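Local coordinates for protein acyl-coenzyme A oxidase 1 (Yarrowia lipolytica, PDB 5Y9D) that oxidises 2,3-saturated acyl-CoAs to (2E)-enoyl-CoAs with FAD as cofactor, passing the electrons to O2 to give H2O2 in peroxisomal fatty acid beta-oxidation, at residues 36-48 and 636-648. Residues are numbered along the deposited sequence; the frame is centred on the assembly and turned at random.
Sequences ERGKTQFTVRDVT and VRDQVIGLTDAFG
A salt-bridge network of Glu36, Lys39 and Arg637 ties the end of helix 28-38 to the end of helix 619-637 in the C-terminal acyl-CoA oxidase region. Arg637 grips the Glu36 carboxylate end-on, NH2 to OE1 and NH1 to OE2, both 2.9 Å, with the two planes only 26° apart. Lys39 NZ lies over a face of that guanidinium and bridges weakly to Glu36 OE1 (3.5 Å), whose charge probably offsets the like pair; Lys350 pairs with Glu36 OE2, and Asp353 with Arg637 NH1. Arg37, bent at chi3 (-66°), turns past Ile641 CG2 and sends NE to the syn lone pair of Asp645 OD2 at 2.8 Å; the backbone O of Tyr661 accepts from NH1, its ring makes a cation-pi contact with Arg37, and Arg332 also pairs with Asp645. The Gln639 amide bridges the loop after helix 28-38: NE2 donates to Lys39 O (2.9 Å) from above the carbonyl plane, while OE1 takes Gln41 N (2.8 Å) on an in-plane lone pair. Phe42 CZ reaches Leu643 CD2. Farther on, helices 44-48 and 640-646 cross at -51°; Val44 and Val47 pack on Ala646, whose O accepts from Thr48 OG1. An alanine in place of Glu36 would probably leave Lys350 and Lys39 without that charge and Arg637 less firmly oriented, with Asp353 still beside it. Paired charges thus fix the helix-end side chains, whereas the two hydrogen bonds of the Gln639 amide hold the loop 39-41.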
loop_
_atom_site.group_PDB
_atom_site.type_symbol
_atom_site.label_atom_id
_atom_site.label_comp_id
_atom_site.label_asym_id
_atom_site.label_seq_id
_atom_site.Cartn_x
_atom_site.Cartn_y
_atom_site.Cartn_z
ATOM N N GLU A 36 -7.723 23.003 20.087
ATOM C CA GLU A 36 -7.504 21.573 20.309
ATOM C C GLU A 36 -6.366 21.397 21.268
ATOM O O GLU A 36 -6.425 20.545 22.138
ATOM C CB GLU A 36 -7.148 20.815 19.035
ATOM C CG GLU A 36 -8.275 20.578 18.077
ATOM C CD GLU A 36 -9.317 19.579 18.547
ATOM O OE1 GLU A 36 -9.090 18.772 19.496
ATOM O OE2 GLU A 36 -10.395 19.604 17.902
ATOM N N ARG A 37 -5.338 22.219 21.104
ATOM C CA ARG A 37 -4.125 22.100 21.910
ATOM C C ARG A 37 -4.308 22.645 23.342
ATOM O O ARG A 37 -3.564 22.298 24.245
ATOM C CB ARG A 37 -2.927 22.749 21.190
ATOM C CG ARG A 37 -1.621 22.567 21.956
ATOM C CD ARG A 37 -0.399 22.873 21.125
ATOM N NE ARG A 37 -0.193 21.954 20.010
ATOM C CZ ARG A 37 -0.231 22.292 18.730
ATOM N NH1 ARG A 37 0.000 21.382 17.786
ATOM N NH2 ARG A 37 -0.499 23.529 18.372
ATOM N N GLY A 38 -5.294 23.507 23.541
ATOM C CA GLY A 38 -5.687 23.905 24.901
ATOM C C GLY A 38 -6.405 22.807 25.680
ATOM O O GLY A 38 -6.430 22.845 26.900
ATOM N N LYS A 39 -6.981 21.817 24.991
ATOM C CA LYS A 39 -7.659 20.696 25.681
ATOM C C LYS A 39 -6.690 19.748 26.390
ATOM O O LYS A 39 -7.083 19.009 27.274
ATOM C CB LYS A 39 -8.487 19.856 24.721
ATOM C CG LYS A 39 -9.559 20.575 23.910
ATOM C CD LYS A 39 -10.124 19.654 22.824
ATOM C CE LYS A 39 -11.342 20.280 22.152
ATOM N NZ LYS A 39 -12.041 19.363 21.204
ATOM N N THR A 40 -5.419 19.757 26.015
ATOM C CA THR A 40 -4.480 18.817 26.586
ATOM C C THR A 40 -4.452 18.927 28.117
ATOM O O THR A 40 -4.304 20.014 28.650
ATOM C CB THR A 40 -3.089 19.028 25.966
ATOM O OG1 THR A 40 -3.182 18.787 24.566
ATOM C CG2 THR A 40 -2.034 18.063 26.541
ATOM N N GLN A 41 -4.585 17.788 28.799
ATOM C CA GLN A 41 -4.761 17.727 30.256
ATOM C C GLN A 41 -3.455 17.517 30.998
ATOM O O GLN A 41 -3.419 17.657 32.211
ATOM C CB GLN A 41 -5.683 16.557 30.614
ATOM C CG GLN A 41 -6.910 16.939 31.441
ATOM C CD GLN A 41 -8.081 17.328 30.559
ATOM O OE1 GLN A 41 -7.908 18.072 29.591
ATOM N NE2 GLN A 41 -9.274 16.811 30.870
ATOM N N PHE A 42 -2.405 17.151 30.259
ATOM C CA PHE A 42 -1.106 16.735 30.810
ATOM C C PHE A 42 0.064 17.553 30.210
ATOM O O PHE A 42 -0.092 18.264 29.230
ATOM C CB PHE A 42 -0.906 15.217 30.561
ATOM C CG PHE A 42 -1.045 14.802 29.108
ATOM C CD1 PHE A 42 0.012 14.944 28.221
ATOM C CD2 PHE A 42 -2.230 14.294 28.630
ATOM C CE1 PHE A 42 -0.130 14.596 26.887
ATOM C CE2 PHE A 42 -2.366 13.926 27.307
ATOM C CZ PHE A 42 -1.322 14.095 26.426
ATOM N N THR A 43 1.231 17.469 30.815
ATOM C CA THR A 43 2.439 18.051 30.253
ATOM C C THR A 43 3.006 17.145 29.153
ATOM O O THR A 43 3.423 16.005 29.424
ATOM C CB THR A 43 3.499 18.223 31.338
ATOM O OG1 THR A 43 2.981 19.093 32.359
ATOM C CG2 THR A 43 4.816 18.794 30.752
ATOM N N VAL A 44 3.027 17.652 27.920
ATOM C CA VAL A 44 3.406 16.844 26.755
ATOM C C VAL A 44 4.717 16.100 26.976
ATOM O O VAL A 44 4.831 14.943 26.656
ATOM C CB VAL A 44 3.536 17.696 25.470
ATOM C CG1 VAL A 44 4.209 16.906 24.362
ATOM C CG2 VAL A 44 2.176 18.169 25.009
ATOM N N ARG A 45 5.700 16.768 27.543
ATOM C CA ARG A 45 7.016 16.172 27.705
ATOM C C ARG A 45 7.017 14.998 28.664
ATOM O O ARG A 45 7.941 14.193 28.618
ATOM C CB ARG A 45 8.009 17.217 28.161
ATOM C CG ARG A 45 9.438 16.834 27.926
ATOM C CD ARG A 45 10.349 17.863 28.545
ATOM N NE ARG A 45 11.769 17.570 28.314
ATOM C CZ ARG A 45 12.421 17.771 27.162
ATOM N NH1 ARG A 45 11.794 18.202 26.064
ATOM N NH2 ARG A 45 13.707 17.508 27.096
ATOM N N ASP A 46 6.013 14.872 29.540
ATOM C CA ASP A 46 5.963 13.694 30.393
ATOM C C ASP A 46 5.647 12.447 29.519
ATOM O O ASP A 46 6.262 11.399 29.696
ATOM C CB ASP A 46 4.957 13.843 31.544
ATOM C CG ASP A 46 5.396 14.844 32.632
ATOM O OD1 ASP A 46 6.602 15.087 32.857
ATOM O OD2 ASP A 46 4.501 15.373 33.309
ATOM N N VAL A 47 4.707 12.557 28.581
ATOM C CA VAL A 47 4.435 11.454 27.648
ATOM C C VAL A 47 5.644 11.184 26.738
ATOM O O VAL A 47 5.973 10.036 26.492
ATOM C CB VAL A 47 3.195 11.685 26.757
ATOM C CG1 VAL A 47 2.875 10.421 25.973
ATOM C CG2 VAL A 47 1.993 12.064 27.597
ATOM N N THR A 48 6.294 12.245 26.256
ATOM C CA THR A 48 7.497 12.124 25.419
ATOM C C THR A 48 8.589 11.338 26.180
ATOM O O THR A 48 9.201 10.437 25.635
ATOM C CB THR A 48 8.002 13.525 24.951
ATOM O OG1 THR A 48 6.939 14.242 24.295
ATOM C CG2 THR A 48 9.128 13.391 23.964
ATOM N N VAL A 636 -9.991 9.219 23.765
ATOM C CA VAL A 636 -8.656 9.486 23.207
ATOM C C VAL A 636 -8.666 10.667 22.236
ATOM O O VAL A 636 -7.694 11.410 22.158
ATOM C CB VAL A 636 -8.113 8.243 22.515
ATOM C CG1 VAL A 636 -7.109 8.596 21.458
ATOM C CG2 VAL A 636 -7.524 7.303 23.567
ATOM N N ARG A 637 -9.769 10.822 21.510
ATOM C CA ARG A 637 -9.935 11.944 20.616
ATOM C C ARG A 637 -9.799 13.285 21.323
ATOM O O ARG A 637 -9.238 14.220 20.746
ATOM C CB ARG A 637 -11.253 11.865 19.818
ATOM C CG ARG A 637 -11.548 13.066 18.902
ATOM C CD ARG A 637 -12.426 14.049 19.664
ATOM N NE ARG A 637 -12.735 15.326 19.030
ATOM C CZ ARG A 637 -11.909 16.371 18.932
ATOM N NH1 ARG A 637 -12.366 17.500 18.386
ATOM N NH2 ARG A 637 -10.634 16.298 19.351
ATOM N N ASP A 638 -10.265 13.389 22.560
ATOM C CA ASP A 638 -10.191 14.674 23.254
ATOM C C ASP A 638 -8.737 15.153 23.388
ATOM O O ASP A 638 -8.505 16.359 23.428
ATOM C CB ASP A 638 -10.889 14.635 24.636
ATOM C CG ASP A 638 -11.000 16.044 25.298
ATOM O OD1 ASP A 638 -11.583 16.970 24.697
ATOM O OD2 ASP A 638 -10.512 16.227 26.434
ATOM N N GLN A 639 -7.792 14.215 23.466
ATOM C CA GLN A 639 -6.376 14.510 23.712
ATOM C C GLN A 639 -5.426 14.243 22.515
ATOM O O GLN A 639 -4.215 14.177 22.713
ATOM C CB GLN A 639 -5.866 13.677 24.903
ATOM C CG GLN A 639 -6.549 13.884 26.258
ATOM C CD GLN A 639 -6.237 15.238 26.883
ATOM O OE1 GLN A 639 -5.117 15.492 27.371
ATOM N NE2 GLN A 639 -7.242 16.121 26.886
ATOM N N VAL A 640 -5.941 14.086 21.292
ATOM C CA VAL A 640 -5.091 13.652 20.192
ATOM C C VAL A 640 -3.881 14.521 19.968
ATOM O O VAL A 640 -2.798 13.988 19.597
ATOM C CB VAL A 640 -5.786 13.584 18.831
ATOM C CG1 VAL A 640 -6.425 12.233 18.654
ATOM C CG2 VAL A 640 -6.774 14.731 18.604
ATOM N N ILE A 641 -4.073 15.822 20.118
ATOM C CA ILE A 641 -3.021 16.791 19.933
ATOM C C ILE A 641 -1.924 16.602 20.957
ATOM O O ILE A 641 -0.767 16.746 20.641
ATOM C CB ILE A 641 -3.557 18.227 19.927
ATOM C CG1 ILE A 641 -4.530 18.412 18.775
ATOM C CG2 ILE A 641 -2.431 19.216 19.756
ATOM C CD1 ILE A 641 -3.978 17.960 17.448
ATOM N N GLY A 642 -2.289 16.295 22.190
ATOM C CA GLY A 642 -1.288 16.007 23.188
ATOM C C GLY A 642 -0.445 14.783 22.909
ATOM O O GLY A 642 0.752 14.861 22.993
ATOM N N LEU A 643 -1.052 13.671 22.527
ATOM C CA LEU A 643 -0.308 12.439 22.230
ATOM C C LEU A 643 0.609 12.500 20.991
ATOM O O LEU A 643 1.807 12.068 20.977
ATOM C CB LEU A 643 -1.301 11.286 22.156
ATOM C CG LEU A 643 -2.290 11.370 23.318
ATOM C CD1 LEU A 643 -3.581 10.633 23.050
ATOM C CD2 LEU A 643 -1.668 10.896 24.616
ATOM N N THR A 644 0.047 13.097 19.958
ATOM C CA THR A 644 0.790 13.384 18.763
ATOM C C THR A 644 1.907 14.386 19.040
ATOM O O THR A 644 2.978 14.267 18.496
ATOM C CB THR A 644 -0.139 13.773 17.600
ATOM O OG1 THR A 644 -1.094 14.736 18.032
ATOM C CG2 THR A 644 -0.893 12.572 17.153
ATOM N N ASP A 645 1.639 15.371 19.888
ATOM C CA ASP A 645 2.619 16.376 20.272
ATOM C C ASP A 645 3.733 15.677 21.023
ATOM O O ASP A 645 4.890 16.044 20.958
ATOM C CB ASP A 645 1.977 17.466 21.134
ATOM C CG ASP A 645 1.342 18.581 20.312
ATOM O OD1 ASP A 645 1.536 18.632 19.093
ATOM O OD2 ASP A 645 0.634 19.411 20.892
ATOM N N ALA A 646 3.307 14.665 21.759
ATOM C CA ALA A 646 4.091 13.826 22.644
ATOM C C ALA A 646 5.141 13.068 21.881
ATOM O O ALA A 646 6.161 12.702 22.442
ATOM C CB ALA A 646 3.192 12.863 23.384
ATOM N N PHE A 647 4.900 12.846 20.596
ATOM C CA PHE A 647 6.006 12.291 19.778
ATOM C C PHE A 647 7.328 13.117 19.744
ATOM O O PHE A 647 8.396 12.544 19.657
ATOM C CB PHE A 647 5.550 11.939 18.369
ATOM C CG PHE A 647 4.540 10.855 18.333
ATOM C CD1 PHE A 647 4.657 9.781 19.172
ATOM C CD2 PHE A 647 3.465 10.922 17.485
ATOM C CE1 PHE A 647 3.727 8.779 19.161
ATOM C CE2 PHE A 647 2.528 9.927 17.468
ATOM C CZ PHE A 647 2.658 8.853 18.306
ATOM N N GLY A 648 7.245 14.440 19.765
ATOM C CA GLY A 648 8.354 15.343 19.898
ATOM C C GLY A 648 8.922 15.798 18.577
ATOM O O GLY A 648 10.016 16.317 18.556
#